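Local coordinates for protein Tox3 (Phaeosphaeria nodorum, PDB 6WES) that acts as a necrotrophic effector of a fungal wheat pathogen, a secreted beta-barrel toxin probably recognised through the host susceptibility factor Snn3, at residues Ala31-Glu36 with Phe102-Asp107; His15-Arg18 with Gly22-Arg25. All coordinates share one frame; numbering follows the deposited sequence.

From the N terminus, strand 2-16 turns back into strand 23-36, and contact 2 closes this hairpin across three intervening residues. Strand 23-36 then runs on to the other end of the molecule. There residues 31-36 enter contact 1, with 65 residues between its segments; the second, 102-107, begins at the end of strand 92-105 and runs beyond it. The two contacts neither nest nor cross; they follow one another along the chain. They share strand 23-36 and lie on opposite sides of the chain's centre, about 31 Å between contact centres. Contact 2 joins neighbouring strands by backbone bonds and an aspartate side chain, whereas contact 1 links strands that are not neighbours in the sheet through apolar side chains.

Contact 1 (Ala31-Glu36 with Phe102-Asp107); sequences ADIPFE and FTLGFD
Leu104 extends its CG anti to the backbone N (chi1 -178°), and Ile33 keeps CG1 beside its own N (chi1 -46°). Both side chains start toward the other segment, and with these torsions they meet tip to tip. Leu104 does the touching with one branch: its CD2 lies 4.0 Å from Ile33 CG1. The end of the isoleucine, CD1, is also near this methyl, 4.2 Å from Leu104 CD2. Ala31 adds a shorter side chain, with CB 4.3 Å from the same Leu104 CD2. The other branch of Ile33 is turned to the aromatic ring of Phe106. There Ile33 CG2 approaches Phe106 CE1 obliquely at 4.4 Å. No hydrogen bond crosses between the segments, so the direct contact is wholly apolar. All four touching residues are buried. The backbones stand well apart, with 8.2 Å between Ala31 CA and Leu104 CA. Strand 45-53 contributes to the same packing: Trp49 touches Ala31, Val47 touches Leu104 and Leu45 touches Phe106. Ile115 and Leu117, from a loop, add contacts to Ile33 and Phe106. Such side-chain packing between strands that are not sheet neighbours is consistent with the interior of a beta barrel, the fold of this effector.

Contact 2 (His15-Arg18 with Gly22-Arg25); sequences HDCR and GIQR
A G1 beta bulge sets two residues, Gly22 and Ile23, against the single residue His15 where the hairpin turns. Gly22 takes the positive phi of this bulge (67°). Asp16 grips its amide: Gly22 N donates to Asp16 OD1 at 2.8 Å, nearly along the C-O axis of the carboxylate. With chi1 at -62°, Asp16 CG sits beside its own N, and the turn of the carboxylate then brings OD1 back to Gly22. The same oxygen also forms a salt bridge with Arg149, which probably stabilises the charged carboxylate. His15 and Ile23 are an antiparallel hydrogen-bonded pair. His15 N reaches Ile23 O at 2.9 Å, and Ile23 N returns the bond to His15 O at 2.9 Å, in the carbonyl plane. A water lies in the plane of the His15 ring, 2.6 Å from His15 ND1. It donates to Ile23 O at 3.0 Å, so this carbonyl takes two bonds. Ile23 CD1 packs against Cys17 SG at 4.0 Å. The neighbouring strand 144-153 is tied on by the Cys17-Cys146 disulfide and an Asp16-Ser147 backbone hydrogen bond. Met127 of strand 126-133 touches His15 and Cys17, and Tyr96 of strand 92-105 touches Cys17 and Ile23.

Contact 1 (Ala31-Glu36 with Phe102-Asp107)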
ATOM      1  N   ALA A  31       6.604  -6.433   5.101  1.00  8.83           N
ATOM      2  CA  ALA A  31       7.975  -6.020   4.806  1.00  8.64           C
ATOM      3  C   ALA A  31       8.912  -7.031   5.436  1.00  9.15           C
ATOM      4  O   ALA A  31       8.750  -7.393   6.615  1.00 10.26           O
ATOM      5  CB  ALA A  31       8.299  -4.624   5.342  1.00 10.48           C
ATOM      6  N   ASP A  32       9.885  -7.496   4.667  1.00  9.22           N
ATOM      7  CA  ASP A  32      10.918  -8.377   5.192  1.00 10.86           C
ATOM      8  C   ASP A  32      12.222  -7.591   5.208  1.00 10.47           C
ATOM      9  O   ASP A  32      12.552  -6.908   4.222  1.00 10.53           O
ATOM     10  CB  ASP A  32      11.024  -9.667   4.357  1.00 12.58           C
ATOM     11  CG  ASP A  32       9.889 -10.661   4.659  1.00 17.56           C
ATOM     12  OD1 ASP A  32      10.060 -11.584   5.491  1.00 19.51           O
ATOM     13  OD2 ASP A  32       8.807 -10.532   4.056  1.00 21.65           O
ATOM     14  N   ILE A  33      12.926  -7.639   6.336  1.00 10.42           N
ATOM     15  CA  ILE A  33      14.109  -6.799   6.549  1.00 10.74           C
ATOM     16  C   ILE A  33      15.234  -7.626   7.159  1.00  9.58           C
ATOM     17  O   ILE A  33      15.274  -7.791   8.385  1.00 11.44           O
ATOM     18  CB  ILE A  33      13.809  -5.604   7.471  1.00 10.80           C
ATOM     19  CG1 ILE A  33      12.502  -4.905   7.079  1.00 12.75           C
ATOM     20  CG2 ILE A  33      15.000  -4.650   7.422  1.00 14.90           C
ATOM     21  CD1 ILE A  33      11.398  -5.210   8.014  1.00 17.20           C
ATOM     22  N   PRO A  34      16.151  -8.161   6.363  1.00 10.54           N
ATOM     23  CA  PRO A  34      17.301  -8.876   6.918  1.00 11.11           C
ATOM     24  C   PRO A  34      18.229  -7.912   7.639  1.00 10.05           C
ATOM     25  O   PRO A  34      18.298  -6.719   7.325  1.00 11.49           O
ATOM     26  CB  PRO A  34      18.009  -9.436   5.675  1.00 11.70           C
ATOM     27  CG  PRO A  34      17.065  -9.219   4.501  1.00 14.40           C
ATOM     28  CD  PRO A  34      16.138  -8.137   4.894  1.00 12.93           C
ATOM     29  N   PHE A  35      18.975  -8.437   8.607  1.00  9.98           N
ATOM     30  CA  PHE A  35      19.917  -7.600   9.339  1.00  8.93           C
ATOM     31  C   PHE A  35      21.182  -8.422   9.542  1.00  9.97           C
ATOM     32  O   PHE A  35      21.131  -9.524  10.102  1.00 10.67           O
ATOM     33  CB  PHE A  35      19.309  -7.171  10.688  1.00 10.02           C
ATOM     34  CG  PHE A  35      20.205  -6.313  11.552  1.00 10.52           C
ATOM     35  CD1 PHE A  35      20.089  -4.945  11.555  1.00 11.37           C
ATOM     36  CD2 PHE A  35      21.109  -6.902  12.418  1.00 10.65           C
ATOM     37  CE1 PHE A  35      20.908  -4.152  12.373  1.00 11.76           C
ATOM     38  CE2 PHE A  35      21.945  -6.124  13.232  1.00 10.51           C
ATOM     39  CZ  PHE A  35      21.831  -4.751  13.214  1.00 11.26           C
ATOM     40  N   GLU A  36      22.323  -7.885   9.128  1.00  9.14           N
ATOM     41  CA  GLU A  36      23.595  -8.576   9.322  1.00  9.90           C
ATOM     42  C   GLU A  36      24.150  -8.227  10.696  1.00 10.74           C
ATOM     43  O   GLU A  36      24.503  -7.067  10.954  1.00 10.50           O
ATOM     44  CB  GLU A  36      24.572  -8.180   8.214  1.00 10.91           C
ATOM     45  CG  GLU A  36      26.022  -8.636   8.438  1.00 11.65           C
ATOM     46  CD  GLU A  36      26.167 -10.133   8.696  1.00 14.22           C
ATOM     47  OE1 GLU A  36      25.965 -10.910   7.729  1.00 19.93           O
ATOM     48  OE2 GLU A  36      26.518 -10.517   9.820  1.00 15.19           O
ATOM     49  N   PHE A 102       2.635   3.214   2.377  1.00  9.44           N
ATOM     50  CA  PHE A 102       3.060   2.657   3.660  1.00 10.08           C
ATOM     51  C   PHE A 102       4.486   3.107   3.929  1.00 11.01           C
ATOM     52  O   PHE A 102       5.286   3.239   3.002  1.00 10.89           O
ATOM     53  CB  PHE A 102       3.063   1.118   3.663  1.00 10.92           C
ATOM     54  CG  PHE A 102       1.694   0.497   3.550  1.00 10.06           C
ATOM     55  CD1 PHE A 102       0.925   0.319   4.688  1.00  9.45           C
ATOM     56  CD2 PHE A 102       1.184   0.094   2.312  1.00  9.70           C
ATOM     57  CE1 PHE A 102      -0.337  -0.236   4.613  1.00 11.68           C
ATOM     58  CE2 PHE A 102      -0.096  -0.480   2.211  1.00  9.25           C
ATOM     59  CZ  PHE A 102      -0.843  -0.644   3.369  1.00 10.85           C
ATOM     60  N   THR A 103       4.800   3.357   5.197  1.00 10.91           N
ATOM     61  CA  THR A 103       6.129   3.795   5.590  1.00 10.28           C
ATOM     62  C   THR A 103       6.620   2.903   6.713  1.00 10.70           C
ATOM     63  O   THR A 103       5.878   2.622   7.656  1.00 12.81           O
ATOM     64  CB  THR A 103       6.144   5.257   6.036  1.00 12.41           C
ATOM     65  OG1 THR A 103       5.770   6.081   4.924  1.00 15.15           O
ATOM     66  CG2 THR A 103       7.518   5.692   6.570  1.00 14.35           C
ATOM     67  N   LEU A 104       7.860   2.466   6.591  1.00  9.81           N
ATOM     68  CA  LEU A 104       8.563   1.697   7.603  1.00 11.72           C
ATOM     69  C   LEU A 104       9.552   2.650   8.261  1.00 11.88           C
ATOM     70  O   LEU A 104      10.411   3.215   7.572  1.00 13.27           O
ATOM     71  CB  LEU A 104       9.291   0.564   6.879  1.00 14.34           C
ATOM     72  CG  LEU A 104      10.093  -0.480   7.615  1.00 16.06           C
ATOM     73  CD1 LEU A 104       9.221  -1.289   8.537  1.00 16.15           C
ATOM     74  CD2 LEU A 104      10.762  -1.364   6.577  1.00 18.11           C
ATOM     75  N   GLY A 105       9.443   2.827   9.577  1.00  9.88           N
ATOM     76  CA  GLY A 105      10.316   3.719  10.329  1.00 10.68           C
ATOM     77  C   GLY A 105      11.289   2.925  11.182  1.00 12.19           C
ATOM     78  O   GLY A 105      10.907   1.926  11.795  1.00 12.11           O
ATOM     79  N   PHE A 106      12.532   3.403  11.256  1.00 10.44           N
ATOM     80  CA  PHE A 106      13.581   2.770  12.050  1.00 10.87           C
ATOM     81  C   PHE A 106      14.075   3.699  13.154  1.00 12.46           C
ATOM     82  O   PHE A 106      14.037   4.932  13.034  1.00 14.70           O
ATOM     83  CB  PHE A 106      14.793   2.427  11.177  1.00 11.82           C
ATOM     84  CG  PHE A 106      14.480   1.449  10.079  1.00 12.66           C
ATOM     85  CD1 PHE A 106      14.472   0.086  10.341  1.00 13.53           C
ATOM     86  CD2 PHE A 106      14.169   1.882   8.802  1.00 15.21           C
ATOM     87  CE1 PHE A 106      14.164  -0.827   9.365  1.00 13.64           C
ATOM     88  CE2 PHE A 106      13.885   0.948   7.791  1.00 12.86           C
ATOM     89  CZ  PHE A 106      13.864  -0.404   8.083  1.00 15.16           C
ATOM     90  N   ASP A 107      14.558   3.090  14.230  1.00 10.93           N
ATOM     91  CA  ASP A 107      15.304   3.802  15.270  1.00 11.77           C
ATOM     92  C   ASP A 107      16.711   3.212  15.297  1.00 12.31           C
ATOM     93  O   ASP A 107      16.979   2.231  16.003  1.00 11.27           O
ATOM     94  CB  ASP A 107      14.643   3.698  16.636  1.00 14.37           C
ATOM     95  CG  ASP A 107      15.420   4.426  17.727  1.00 14.42           C
ATOM     96  OD1 ASP A 107      16.542   4.913  17.478  1.00 15.00           O
ATOM     97  OD2 ASP A 107      14.877   4.526  18.842  1.00 18.67           O
TER

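Contact 2 (His15-Arg18 with Gly22-Arg25)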
ATOM      1  N   HIS A  15     -13.815   5.633  -0.011  1.00 10.72           N
ATOM      2  CA  HIS A  15     -13.738   6.678  -1.024  1.00 10.41           C
ATOM      3  C   HIS A  15     -15.093   6.915  -1.670  1.00 11.25           C
ATOM      4  O   HIS A  15     -15.906   5.995  -1.825  1.00 13.48           O
ATOM      5  CB  HIS A  15     -12.718   6.300  -2.112  1.00 11.84           C
ATOM      6  CG  HIS A  15     -11.304   6.351  -1.623  1.00 12.05           C
ATOM      7  ND1 HIS A  15     -10.697   5.293  -0.983  1.00 13.19           N
ATOM      8  CD2 HIS A  15     -10.407   7.363  -1.611  1.00 12.78           C
ATOM      9  CE1 HIS A  15      -9.476   5.645  -0.605  1.00 11.00           C
ATOM     10  NE2 HIS A  15      -9.273   6.896  -0.992  1.00 14.19           N
ATOM     11  N   ASP A  16     -15.291   8.156  -2.099  1.00 10.75           N
ATOM     12  CA  ASP A  16     -16.490   8.562  -2.827  1.00 10.88           C
ATOM     13  C   ASP A  16     -16.064   9.028  -4.204  1.00 11.26           C
ATOM     14  O   ASP A  16     -15.182   9.884  -4.337  1.00 13.87           O
ATOM     15  CB  ASP A  16     -17.210   9.660  -2.052  1.00 11.92           C
ATOM     16  CG  ASP A  16     -17.663   9.177  -0.708  1.00 14.72           C
ATOM     17  OD1 ASP A  16     -18.195   8.054  -0.611  1.00 14.85           O
ATOM     18  OD2 ASP A  16     -17.485   9.926   0.289  1.00 18.66           O
ATOM     19  N   CYS A  17     -16.645   8.422  -5.223  1.00 13.29           N
ATOM     20  CA  CYS A  17     -16.243   8.671  -6.598  1.00 14.68           C
ATOM     21  C   CYS A  17     -17.436   9.221  -7.374  1.00 16.82           C
ATOM     22  O   CYS A  17     -18.537   9.373  -6.832  1.00 18.69           O
ATOM     23  CB  CYS A  17     -15.693   7.388  -7.234  1.00 13.46           C
ATOM     24  SG  CYS A  17     -14.194   6.701  -6.419  1.00 15.27           S
ATOM     25  N   ARG A  18     -17.216   9.511  -8.665  1.00 16.82           N
ATOM     26  CA  ARG A  18     -18.269  10.180  -9.429  1.00 18.27           C
ATOM     27  C   ARG A  18     -19.475   9.274  -9.634  1.00 21.39           C
ATOM     28  O   ARG A  18     -20.620   9.738  -9.582  1.00 24.54           O
ATOM     29  CB  ARG A  18     -17.755  10.712 -10.773  1.00 22.04           C
ATOM     30  CG  ARG A  18     -18.866  11.440 -11.550  1.00 29.43           C
ATOM     31  CD  ARG A  18     -18.334  12.334 -12.649  1.00 33.77           C
ATOM     32  NE  ARG A  18     -17.359  13.304 -12.148  1.00 35.15           N
ATOM     33  CZ  ARG A  18     -16.736  14.189 -12.924  1.00 34.05           C
ATOM     34  NH1 ARG A  18     -16.997  14.232 -14.230  1.00 31.86           N
ATOM     35  NH2 ARG A  18     -15.854  15.028 -12.398  1.00 32.67           N
ATOM     36  N   GLY A  22     -19.002   5.386  -1.122  1.00 13.78           N
ATOM     37  CA  GLY A  22     -18.857   4.432  -0.039  1.00 12.90           C
ATOM     38  C   GLY A  22     -18.030   3.205  -0.359  1.00 14.02           C
ATOM     39  O   GLY A  22     -18.280   2.123   0.205  1.00 14.67           O
ATOM     40  N   ILE A  23     -17.017   3.341  -1.215  1.00 12.10           N
ATOM     41  CA  ILE A  23     -16.192   2.208  -1.620  1.00 11.67           C
ATOM     42  C   ILE A  23     -15.163   1.975  -0.529  1.00 10.72           C
ATOM     43  O   ILE A  23     -14.251   2.784  -0.342  1.00 10.60           O
ATOM     44  CB  ILE A  23     -15.515   2.470  -2.970  1.00 11.50           C
ATOM     45  CG1 ILE A  23     -16.559   2.820  -4.038  1.00 14.12           C
ATOM     46  CG2 ILE A  23     -14.675   1.272  -3.349  1.00 12.08           C
ATOM     47  CD1 ILE A  23     -15.941   3.272  -5.356  1.00 15.96           C
ATOM     48  N   GLN A  24     -15.271   0.852   0.160  1.00 10.89           N
ATOM     49  CA  GLN A  24     -14.317   0.494   1.200  1.00 10.74           C
ATOM     50  C   GLN A  24     -13.330  -0.550   0.686  1.00 10.75           C
ATOM     51  O   GLN A  24     -13.710  -1.490  -0.024  1.00 12.53           O
ATOM     52  CB  GLN A  24     -15.041  -0.053   2.422  1.00 12.14           C
ATOM     53  CG  GLN A  24     -14.094  -0.381   3.590  1.00 13.98           C
ATOM     54  CD  GLN A  24     -14.851  -0.642   4.865  1.00 18.10           C
ATOM     55  OE1 GLN A  24     -15.468   0.266   5.416  1.00 23.70           O
ATOM     56  NE2 GLN A  24     -14.828  -1.885   5.333  1.00 19.24           N
ATOM     57  N   ARG A  25     -12.061  -0.386   1.036  1.00  9.40           N
ATOM     58  CA  ARG A  25     -11.032  -1.349   0.667  1.00  9.77           C
ATOM     59  C   ARG A  25     -10.063  -1.533   1.821  1.00 10.71           C
ATOM     60  O   ARG A  25      -9.689  -0.559   2.480  1.00 11.27           O
ATOM     61  CB  ARG A  25     -10.199  -0.841  -0.517  1.00 10.79           C
ATOM     62  CG  ARG A  25     -10.997  -0.568  -1.792  1.00 13.64           C
ATOM     63  CD  ARG A  25     -11.099  -1.825  -2.630  1.00 17.36           C
ATOM     64  NE  ARG A  25     -12.150  -2.710  -2.160  1.00 15.22           N
ATOM     65  CZ  ARG A  25     -12.263  -3.975  -2.560  1.00 20.21           C
ATOM     66  NH1 ARG A  25     -13.243  -4.743  -2.107  1.00 23.30           N
ATOM     67  NH2 ARG A  25     -11.392  -4.468  -3.425  1.00 19.89           N
TER
HETATM   68  O   HOH W   1     -11.262   2.772  -0.416  1.00 16.54           O